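Local coordinates for protein ribosomal RNA small subunit methyltransferase E (Legionella pneumophila, PDB 5O96) that probably methylates N3 of uridine 1498 in 16S rRNA of the assembled 30S ribosomal subunit, using S-adenosylmethionine as methyl donor, at residues D49-T54 / V72-R77; S79-H84 / P190-I195; L113-C118 / G200-E205. All coordinates share one frame; numbering follows the deposited sequence.

Contact 1 closes first along the chain, and contacts 2 and 3 then interlock, their segments alternating. Contact 1 ties the hairpin strands 51-61 and 64-74 of the PUA-type sheet; its second segment runs almost directly into contact 2, whose centre lies about 23 Å away. Contact 2 pairs strands 82-88 and 191-196 in the six-stranded parallel sheet of the methyltransferase domain. Contact 3, about 22 Å further between centres, lies at the C-terminal ends of strands 109-114 and 191-196 and touches contact 2 where Ile195 packs on Leu113 and Phe202. With about 41 Å between the centres of contacts 1 and 3, the series runs from the PUA-type domain to a loop beside the bound S-adenosylmethionine.

Contact 1. Residues D49-T54 / V72-R77; sequences DNKEFT and VLEVNR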
loop_
_atom_site.group_PDB
_atom_site.type_symbol
_atom_site.label_atom_id
_atom_site.label_comp_id
_atom_site.label_asym_id
_atom_site.label_seq_id
_atom_site.Cartn_x
_atom_site.Cartn_y
_atom_site.Cartn_z
ATOM N N ASP A 49 -1.419 -14.537 -21.807
ATOM C CA ASP A 49 -0.666 -15.787 -21.880
ATOM C C ASP A 49 0.848 -15.575 -21.795
ATOM O O ASP A 49 1.617 -16.474 -22.144
ATOM C CB ASP A 49 -1.020 -16.536 -23.167
ATOM C CG ASP A 49 -0.619 -18.020 -23.130
ATOM O OD1 ASP A 49 -0.277 -18.522 -22.029
ATOM O OD2 ASP A 49 -0.649 -18.673 -24.205
ATOM N N ASN A 50 1.289 -14.410 -21.322
ATOM C CA ASN A 50 2.718 -14.090 -21.167
ATOM C C ASN A 50 3.409 -13.875 -22.512
ATOM O O ASN A 50 4.564 -14.248 -22.700
ATOM C CB ASN A 50 3.453 -15.137 -20.329
ATOM C CG ASN A 50 3.057 -15.066 -18.870
ATOM O OD1 ASN A 50 3.002 -13.982 -18.288
ATOM N ND2 ASN A 50 2.740 -16.210 -18.281
ATOM N N LYS A 51 2.705 -13.226 -23.429
ATOM C CA LYS A 51 3.267 -12.739 -24.672
ATOM C C LYS A 51 2.927 -11.257 -24.810
ATOM O O LYS A 51 1.844 -10.816 -24.398
ATOM C CB LYS A 51 2.728 -13.530 -25.885
ATOM C CG LYS A 51 3.125 -14.985 -25.916
ATOM C CD LYS A 51 2.062 -15.826 -26.612
ATOM C CE LYS A 51 2.633 -17.153 -27.096
ATOM N NZ LYS A 51 3.348 -17.886 -26.009
ATOM N N GLU A 52 3.860 -10.490 -25.380
ATOM C CA GLU A 52 3.628 -9.093 -25.716
ATOM C C GLU A 52 3.734 -8.906 -27.224
ATOM O O GLU A 52 4.581 -9.515 -27.888
ATOM C CB GLU A 52 4.618 -8.142 -25.013
ATOM C CG GLU A 52 4.820 -8.412 -23.546
ATOM C CD GLU A 52 5.532 -7.294 -22.820
ATOM O OE1 GLU A 52 6.201 -6.457 -23.470
ATOM O OE2 GLU A 52 5.424 -7.245 -21.575
ATOM N N PHE A 53 2.881 -8.032 -27.746
ATOM C CA PHE A 53 2.804 -7.735 -29.164
ATOM C C PHE A 53 3.020 -6.238 -29.350
ATOM O O PHE A 53 2.275 -5.428 -28.786
ATOM C CB PHE A 53 1.453 -8.183 -29.728
ATOM C CG PHE A 53 1.173 -9.652 -29.541
ATOM C CD1 PHE A 53 0.601 -10.117 -28.375
ATOM C CD2 PHE A 53 1.481 -10.566 -30.533
ATOM C CE1 PHE A 53 0.341 -11.469 -28.199
ATOM C CE2 PHE A 53 1.216 -11.911 -30.363
ATOM C CZ PHE A 53 0.655 -12.363 -29.197
ATOM N N THR A 54 4.055 -5.873 -30.108
ATOM C CA THR A 54 4.279 -4.474 -30.449
ATOM C C THR A 54 3.332 -4.070 -31.570
ATOM O O THR A 54 3.057 -4.854 -32.485
ATOM C CB THR A 54 5.729 -4.231 -30.875
ATOM O OG1 THR A 54 6.599 -5.096 -30.142
ATOM C CG2 THR A 54 6.126 -2.797 -30.570
ATOM N N VAL A 72 5.992 -10.120 -31.794
ATOM C CA VAL A 72 5.577 -10.849 -30.602
ATOM C C VAL A 72 6.821 -11.146 -29.776
ATOM O O VAL A 72 7.916 -11.343 -30.312
ATOM C CB VAL A 72 4.825 -12.153 -30.961
ATOM C CG1 VAL A 72 5.708 -13.061 -31.756
ATOM C CG2 VAL A 72 4.368 -12.882 -29.717
ATOM N N LEU A 73 6.656 -11.165 -28.461
ATOM C CA LEU A 73 7.759 -11.537 -27.591
ATOM C C LEU A 73 7.184 -12.172 -26.339
ATOM O O LEU A 73 6.139 -11.743 -25.841
ATOM C CB LEU A 73 8.623 -10.321 -27.250
ATOM C CG LEU A 73 9.802 -10.511 -26.304
ATOM C CD1 LEU A 73 10.697 -11.638 -26.779
ATOM C CD2 LEU A 73 10.577 -9.204 -26.199
ATOM N N GLU A 74 7.862 -13.201 -25.846
ATOM C CA GLU A 74 7.430 -13.920 -24.652
ATOM C C GLU A 74 8.070 -13.269 -23.431
ATOM O O GLU A 74 9.293 -13.317 -23.255
ATOM C CB GLU A 74 7.804 -15.395 -24.756
ATOM C CG GLU A 74 6.887 -16.296 -23.974
ATOM C CD GLU A 74 7.031 -17.738 -24.372
ATOM O OE1 GLU A 74 7.237 -18.584 -23.475
ATOM O OE2 GLU A 74 6.946 -18.017 -25.588
ATOM N N VAL A 75 7.244 -12.662 -22.587
ATOM C CA VAL A 75 7.691 -11.853 -21.459
ATOM C C VAL A 75 6.829 -12.255 -20.270
ATOM O O VAL A 75 5.610 -12.037 -20.281
ATOM C CB VAL A 75 7.564 -10.345 -21.749
ATOM C CG1 VAL A 75 7.865 -9.509 -20.508
ATOM C CG2 VAL A 75 8.448 -9.932 -22.926
ATOM N N ASN A 76 7.445 -12.856 -19.256
ATOM C CA ASN A 76 6.727 -13.309 -18.071
ATOM C C ASN A 76 7.205 -12.531 -16.861
ATOM O O ASN A 76 8.397 -12.555 -16.545
ATOM C CB ASN A 76 6.932 -14.800 -17.805
ATOM C CG ASN A 76 6.294 -15.225 -16.505
ATOM O OD1 ASN A 76 5.165 -15.682 -16.506
ATOM N ND2 ASN A 76 6.997 -15.042 -15.386
ATOM N N ARG A 77 6.277 -11.884 -16.162
ATOM C CA ARG A 77 6.609 -11.145 -14.952
ATOM C C ARG A 77 5.904 -11.713 -13.725
ATOM O O ARG A 77 5.676 -11.002 -12.747
ATOM C CB ARG A 77 6.297 -9.660 -15.136
ATOM C CG ARG A 77 7.175 -8.999 -16.169
ATOM C CD ARG A 77 7.055 -7.482 -16.160
ATOM N NE ARG A 77 8.012 -6.880 -17.074
ATOM C CZ ARG A 77 7.773 -6.608 -18.354
ATOM N NH1 ARG A 77 6.583 -6.869 -18.877
ATOM N NH2 ARG A 77 8.731 -6.067 -19.116
HETATM O O HOH W 1 3.342 -11.884 -16.621
HETATM O O HOH W 2 8.621 -5.706 -22.246
#
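The guanidinium of Arg77 receives Glu52 OE2 and water 2 at its edge, near the plane, while Val75 CG1 lies over one face, 3.2 Å above the plane and offset toward the rim. These groups sit where the beta hairpin 51-61/64-74 of the PUA-type domain opens out: the short strand segments run antiparallel at 155°. Arg77 NH1 and Glu52 OE2 form a salt bridge of 3.0 Å, although the carboxylate and guanidinium planes are turned 41° apart. Water 2 adds a second link, donating to Glu52 OE1 and accepting from Arg77 NH2. Arg8 and Asn148 also bind Glu52 OE2, so several donors hold this carboxylate. Glu52 and Leu73 form a hydrogen-bonded antiparallel pair, with Leu73 N to Glu52 O at 2.7 Å. On the other face of the sheet Val72 turns CG2 against Phe53 CE2 (3.4 Å), the two side chains side by side; with CG1 at chi1 61°, CG2 stands anti to the backbone N. The Phe53 ring also meets Tyr15 edge-to-face. Asn50, whose ND2 binds Gln149, accepts at its O from Val75 N, and water 1 joins its OD1 (2.7 Å) to Arg77 N (3.0 Å).

Contact 2. Residues S79-H84 / P190-I195; sequences SPLKIH and PDVALI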
loop_
_atom_site.group_PDB
_atom_site.type_symbol
_atom_site.label_atom_id
_atom_site.label_comp_id
_atom_site.label_asym_id
_atom_site.label_seq_id
_atom_site.Cartn_x
_atom_site.Cartn_y
_atom_site.Cartn_z
ATOM N N SER A 79 5.483 -13.931 -10.281
ATOM C CA SER A 79 6.373 -14.416 -9.236
ATOM C C SER A 79 6.373 -15.939 -9.205
ATOM O O SER A 79 5.322 -16.564 -9.351
ATOM C CB SER A 79 5.950 -13.912 -7.869
ATOM O OG SER A 79 6.730 -14.538 -6.852
ATOM N N PRO A 80 7.521 -16.553 -8.921
ATOM C CA PRO A 80 7.523 -17.994 -8.652
ATOM C C PRO A 80 6.761 -18.375 -7.390
ATOM O O PRO A 80 6.393 -19.542 -7.248
ATOM C CB PRO A 80 9.022 -18.324 -8.540
ATOM C CG PRO A 80 9.629 -17.059 -8.050
ATOM C CD PRO A 80 8.857 -15.959 -8.729
ATOM N N LEU A 81 6.511 -17.446 -6.473
ATOM C CA LEU A 81 5.761 -17.743 -5.254
ATOM C C LEU A 81 4.308 -17.376 -5.520
ATOM O O LEU A 81 3.980 -16.196 -5.622
ATOM C CB LEU A 81 6.311 -16.971 -4.058
ATOM C CG LEU A 81 5.628 -17.098 -2.688
ATOM C CD1 LEU A 81 5.920 -18.443 -2.038
ATOM C CD2 LEU A 81 5.964 -15.933 -1.715
ATOM N N LYS A 82 3.441 -18.383 -5.639
ATOM C CA LYS A 82 2.038 -18.157 -5.959
ATOM C C LYS A 82 1.282 -17.972 -4.657
ATOM O O LYS A 82 1.173 -18.906 -3.859
ATOM C CB LYS A 82 1.468 -19.320 -6.764
ATOM C CG LYS A 82 1.666 -19.201 -8.248
ATOM C CD LYS A 82 2.748 -20.139 -8.730
ATOM C CE LYS A 82 2.345 -21.591 -8.538
ATOM N NZ LYS A 82 3.531 -22.489 -8.622
ATOM N N ILE A 83 0.794 -16.765 -4.420
ATOM C CA ILE A 83 0.022 -16.459 -3.227
ATOM C C ILE A 83 -1.445 -16.396 -3.603
ATOM O O ILE A 83 -1.811 -15.760 -4.594
ATOM C CB ILE A 83 0.473 -15.137 -2.596
ATOM C CG1 ILE A 83 1.983 -15.198 -2.345
ATOM C CG2 ILE A 83 -0.326 -14.887 -1.340
ATOM C CD1 ILE A 83 2.579 -13.922 -1.829
ATOM N N HIS A 84 -2.274 -17.093 -2.841
ATOM C CA HIS A 84 -3.723 -17.021 -2.950
ATOM C C HIS A 84 -4.201 -16.134 -1.807
ATOM O O HIS A 84 -4.156 -16.545 -0.642
ATOM C CB HIS A 84 -4.353 -18.413 -2.886
ATOM C CG HIS A 84 -5.836 -18.411 -3.080
ATOM N ND1 HIS A 84 -6.599 -19.559 -3.007
ATOM C CD2 HIS A 84 -6.702 -17.400 -3.335
ATOM C CE1 HIS A 84 -7.868 -19.257 -3.232
ATOM N NE2 HIS A 84 -7.957 -17.952 -3.429
ATOM N N PRO A 190 6.147 -23.853 -3.598
ATOM C CA PRO A 190 5.225 -23.365 -4.628
ATOM C C PRO A 190 4.269 -22.245 -4.209
ATOM O O PRO A 190 4.199 -21.236 -4.928
ATOM C CB PRO A 190 4.421 -24.631 -5.006
ATOM C CG PRO A 190 4.451 -25.496 -3.784
ATOM C CD PRO A 190 5.774 -25.198 -3.097
ATOM N N ASP A 191 3.533 -22.394 -3.106
ATOM C CA ASP A 191 2.376 -21.524 -2.948
ATOM C C ASP A 191 2.053 -21.264 -1.483
ATOM O O ASP A 191 2.524 -21.960 -0.577
ATOM C CB ASP A 191 1.168 -22.098 -3.699
ATOM C CG ASP A 191 0.855 -23.534 -3.313
ATOM O OD1 ASP A 191 1.524 -24.102 -2.419
ATOM O OD2 ASP A 191 -0.084 -24.092 -3.910
ATOM N N VAL A 192 1.270 -20.205 -1.275
ATOM C CA VAL A 192 0.849 -19.728 0.041
ATOM C C VAL A 192 -0.634 -19.383 -0.022
ATOM O O VAL A 192 -1.089 -18.752 -0.977
ATOM C CB VAL A 192 1.642 -18.478 0.494
ATOM C CG1 VAL A 192 1.434 -18.192 2.004
ATOM C CG2 VAL A 192 3.122 -18.603 0.149
ATOM N N ALA A 193 -1.386 -19.768 0.998
ATOM C CA ALA A 193 -2.708 -19.209 1.219
ATOM C C ALA A 193 -2.613 -18.191 2.350
ATOM O O ALA A 193 -2.065 -18.496 3.412
ATOM C CB ALA A 193 -3.726 -20.300 1.547
ATOM N N LEU A 194 -3.138 -16.984 2.118
ATOM C CA LEU A 194 -3.018 -15.871 3.054
ATOM C C LEU A 194 -4.393 -15.295 3.338
ATOM O O LEU A 194 -5.043 -14.758 2.426
ATOM C CB LEU A 194 -2.099 -14.781 2.487
ATOM C CG LEU A 194 -1.954 -13.481 3.283
ATOM C CD1 LEU A 194 -1.239 -13.697 4.610
ATOM C CD2 LEU A 194 -1.219 -12.438 2.466
ATOM N N ILE A 195 -4.828 -15.385 4.596
ATOM C CA ILE A 195 -6.102 -14.808 5.025
ATOM C C ILE A 195 -5.858 -13.462 5.714
ATOM O O ILE A 195 -5.032 -13.351 6.639
ATOM C CB ILE A 195 -6.869 -15.777 5.939
ATOM C CG1 ILE A 195 -7.212 -17.065 5.188
ATOM C CG2 ILE A 195 -8.160 -15.132 6.456
ATOM C CD1 ILE A 195 -7.872 -18.132 6.103
#
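His84 N gives its hydrogen to Val192 O over 2.8 Å and almost straight, 176° at the hydrogen, the donor standing nearly on the line of the carbonyl. The same oxygen also takes a weaker CA-H...O contact from Ile83. The pairing is parallel, and the short strand axes differ by 21°. Successive bonds alternate in direction, as parallel beta pairing requires: Lys82 N to Pro190 O (3.0 Å), Val192 N to Lys82 O (2.9 Å), then His84 O accepting from Leu194 N (3.0 Å). Lys82 O is additionally approached by the CA-H of Asp191.

The side chains divide between two faces. On that of Ile83 and Val192, Leu81 reaches in from the loop before the strand, and its CD1 meets Val192 CG2 at 3.6 Å as the two side chains cross. A chi1 of 178° swings the Leu81 branch beside its own carbonyl carbon and toward that methyl. Ile83 CG2 adds a looser touch on Leu194 CB, 4.2 Å away. On the other face, that of Lys82, His84, Asp191 and Ala193, the His84 ring leads off the pairing; Thr111 binds its NE2, Glu168 its ND1, so both ring nitrogens have partners.

Within the six-stranded parallel sheet of this SPOUT-family domain, strands 109-114 and 170-174 lie on either side of the pair. Helix 227-242 covers the Ile83 and Leu194 face, while helix 159-165 packs against Ile195 and, through Phe162, the His84 ring.

Contact 3. Residues L113-C118 / G200-E205; sequences LITERC and GGFSDE. With SAM (S-adenosylmethionine), chain I.
Arg117 lays its guanidinium on the backbone of a glycine-rich loop, with an uncharged carbonyl over its face: Phe202 O stands 3.1 Å above the plane, toward the rim, and is not hydrogen-bonded there. The bond is made at the edge, where NH1 donates to Gly200 O at 3.1 Å, 158° at the hydrogen and near the guanidinium plane. An extended Arg117 chain carries CD past Gly201 O (3.7 Å) on the way. Water 3 joins the segments again, donating to Gly201 O (2.9 Å) and accepting from Thr115 OG1 and Arg117 N. A type I turn, Thr115 to Cys118, presents these groups.

The Glu116 carboxylate abuts Ser203, OE2 lying 3.6 Å from CB. Ser203 is the N-cap of helix 204-212; Glu206 accepts from Ser203 N and from Glu116 N, so one carboxylate bonds to both segments. Deeper, Thr115 CG2 meets the Phe202 ring obliquely.

Gly201 combines a positive phi of 76° with a CA only 2.9 Å from O3' of S-adenosylmethionine; at these backbone angles a CB would press on the carbonyl oxygen before it and on O3'. The loop follows the cofactor-binding Gly197, and the ligand is hydrogen-bonded by Gly221 O, Leu225 O and Thr227 N, consistent with the knotted cofactor pocket characteristic of SPOUT methyltransferases.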
loop_
_atom_site.group_PDB
_atom_site.type_symbol
_atom_site.label_atom_id
_atom_site.label_comp_id
_atom_site.label_asym_id
_atom_site.label_seq_id
_atom_site.Cartn_x
_atom_site.Cartn_y
_atom_site.Cartn_z
ATOM N N LEU A 113 -13.693 -12.742 0.764
ATOM C CA LEU A 113 -13.977 -13.565 1.920
ATOM C C LEU A 113 -15.058 -12.875 2.726
ATOM O O LEU A 113 -14.949 -11.678 3.005
ATOM C CB LEU A 113 -12.711 -13.719 2.747
ATOM C CG LEU A 113 -12.560 -14.845 3.736
ATOM C CD1 LEU A 113 -12.561 -16.140 2.973
ATOM C CD2 LEU A 113 -11.253 -14.626 4.438
ATOM N N ILE A 114 -16.100 -13.613 3.086
ATOM C CA ILE A 114 -17.135 -13.121 3.990
ATOM C C ILE A 114 -16.860 -13.721 5.365
ATOM O O ILE A 114 -16.850 -14.948 5.526
ATOM C CB ILE A 114 -18.543 -13.467 3.474
ATOM C CG1 ILE A 114 -18.702 -12.963 2.041
ATOM C CG2 ILE A 114 -19.618 -12.815 4.320
ATOM C CD1 ILE A 114 -20.054 -13.282 1.437
ATOM N N THR A 115 -16.562 -12.866 6.341
ATOM C CA THR A 115 -16.225 -13.294 7.692
ATOM C C THR A 115 -17.195 -12.654 8.674
ATOM O O THR A 115 -17.918 -11.719 8.336
ATOM C CB THR A 115 -14.799 -12.913 8.082
ATOM O OG1 THR A 115 -14.736 -11.496 8.268
ATOM C CG2 THR A 115 -13.825 -13.314 7.017
ATOM N N GLU A 116 -17.183 -13.166 9.909
ATOM C CA GLU A 116 -18.196 -12.795 10.894
ATOM C C GLU A 116 -18.325 -11.287 11.019
ATOM O O GLU A 116 -19.432 -10.740 10.976
ATOM C CB GLU A 116 -17.864 -13.416 12.248
ATOM C CG GLU A 116 -18.952 -13.228 13.303
ATOM C CD GLU A 116 -18.718 -14.079 14.545
ATOM O OE1 GLU A 116 -18.591 -15.317 14.402
ATOM O OE2 GLU A 116 -18.647 -13.507 15.656
ATOM N N ARG A 117 -17.198 -10.591 11.126
ATOM C CA ARG A 117 -17.210 -9.180 11.463
ATOM C C ARG A 117 -17.076 -8.289 10.235
ATOM O O ARG A 117 -16.728 -7.111 10.365
ATOM C CB ARG A 117 -16.111 -8.896 12.487
ATOM C CG ARG A 117 -16.366 -9.624 13.805
ATOM C CD ARG A 117 -15.203 -9.491 14.761
ATOM N NE ARG A 117 -15.366 -10.313 15.951
ATOM C CZ ARG A 117 -14.448 -10.426 16.909
ATOM N NH1 ARG A 117 -13.300 -9.763 16.819
ATOM N NH2 ARG A 117 -14.678 -11.197 17.960
ATOM N N CYS A 118 -17.328 -8.831 9.046
ATOM C CA CYS A 118 -17.446 -7.995 7.871
ATOM C C CYS A 118 -18.702 -7.145 7.994
ATOM O O CYS A 118 -19.725 -7.589 8.523
ATOM C CB CYS A 118 -17.471 -8.849 6.599
ATOM S SG CYS A 118 -15.839 -9.573 6.174
ATOM N N GLY A 200 -12.779 -5.293 12.055
ATOM C CA GLY A 200 -12.941 -5.811 13.405
ATOM C C GLY A 200 -12.125 -7.046 13.739
ATOM O O GLY A 200 -12.230 -7.541 14.865
ATOM N N GLY A 201 -11.342 -7.585 12.805
ATOM C CA GLY A 201 -10.671 -8.850 13.098
ATOM C C GLY A 201 -11.549 -10.097 13.032
ATOM O O GLY A 201 -12.544 -10.155 12.306
ATOM N N PHE A 202 -11.147 -11.120 13.798
ATOM C CA PHE A 202 -11.749 -12.451 13.787
ATOM C C PHE A 202 -12.244 -12.846 15.168
ATOM O O PHE A 202 -11.617 -12.526 16.182
ATOM C CB PHE A 202 -10.756 -13.546 13.369
ATOM C CG PHE A 202 -10.238 -13.407 11.989
ATOM C CD1 PHE A 202 -10.922 -13.970 10.923
ATOM C CD2 PHE A 202 -9.051 -12.745 11.750
ATOM C CE1 PHE A 202 -10.420 -13.870 9.646
ATOM C CE2 PHE A 202 -8.553 -12.630 10.463
ATOM C CZ PHE A 202 -9.241 -13.188 9.417
ATOM N N SER A 203 -13.326 -13.625 15.191
ATOM C CA SER A 203 -13.833 -14.188 16.431
ATOM C C SER A 203 -12.998 -15.390 16.858
ATOM O O SER A 203 -12.342 -16.050 16.045
ATOM C CB SER A 203 -15.280 -14.633 16.273
ATOM O OG SER A 203 -15.339 -15.950 15.754
ATOM N N ASP A 204 -13.047 -15.686 18.160
ATOM C CA ASP A 204 -12.276 -16.816 18.670
ATOM C C ASP A 204 -12.730 -18.118 18.030
ATOM O O ASP A 204 -11.913 -19.018 17.806
ATOM C CB ASP A 204 -12.388 -16.889 20.194
ATOM C CG ASP A 204 -11.587 -15.799 20.895
ATOM O OD1 ASP A 204 -11.209 -14.817 20.230
ATOM O OD2 ASP A 204 -11.328 -15.923 22.113
ATOM N N GLU A 205 -14.020 -18.222 17.708
ATOM C CA GLU A 205 -14.524 -19.393 17.005
ATOM C C GLU A 205 -13.920 -19.510 15.613
ATOM O O GLU A 205 -13.583 -20.616 15.174
ATOM C CB GLU A 205 -16.047 -19.324 16.913
ATOM C CG GLU A 205 -16.672 -20.509 16.200
ATOM C CD GLU A 205 -18.157 -20.307 15.937
ATOM O OE1 GLU A 205 -18.521 -19.225 15.426
ATOM O OE2 GLU A 205 -18.957 -21.216 16.251
HETATM N N SAM I . -7.280 -2.259 11.379
HETATM C CA SAM I . -7.818 -2.500 10.043
HETATM C C SAM I . -8.775 -1.454 9.424
HETATM O O SAM I . -8.878 -0.313 9.846
HETATM O OXT SAM I . -9.479 -1.704 8.446
HETATM C CB SAM I . -8.515 -3.821 10.093
HETATM C CG SAM I . -8.100 -5.049 9.323
HETATM S SD SAM I . -6.812 -5.854 10.225
HETATM C CE SAM I . -5.543 -6.076 8.977
HETATM C "C5'" SAM I . -7.549 -7.502 10.296
HETATM C "C4'" SAM I . -7.003 -8.209 11.513
HETATM O "O4'" SAM I . -5.632 -8.444 11.253
HETATM C "C3'" SAM I . -7.022 -7.272 12.713
HETATM O "O3'" SAM I . -8.130 -7.430 13.562
HETATM C "C2'" SAM I . -5.780 -7.628 13.479
HETATM O "O2'" SAM I . -6.158 -8.525 14.492
HETATM C "C1'" SAM I . -4.906 -8.337 12.463
HETATM N N9 SAM I . -3.683 -7.527 12.390
HETATM C C8 SAM I . -3.539 -6.203 12.015
HETATM N N7 SAM I . -2.244 -5.852 12.133
HETATM C C5 SAM I . -1.563 -6.934 12.584
HETATM C C6 SAM I . -0.236 -7.120 12.874
HETATM N N6 SAM I . 0.593 -6.105 12.731
HETATM N N1 SAM I . 0.185 -8.343 13.351
HETATM C C2 SAM I . -0.705 -9.384 13.511
HETATM N N3 SAM I . -2.048 -9.195 13.210
HETATM C C4 SAM I . -2.453 -7.983 12.761
HETATM O O HOH W 3 -14.579 -11.869 11.173
HETATM O O HOH W 4 -15.411 -4.911 9.803
#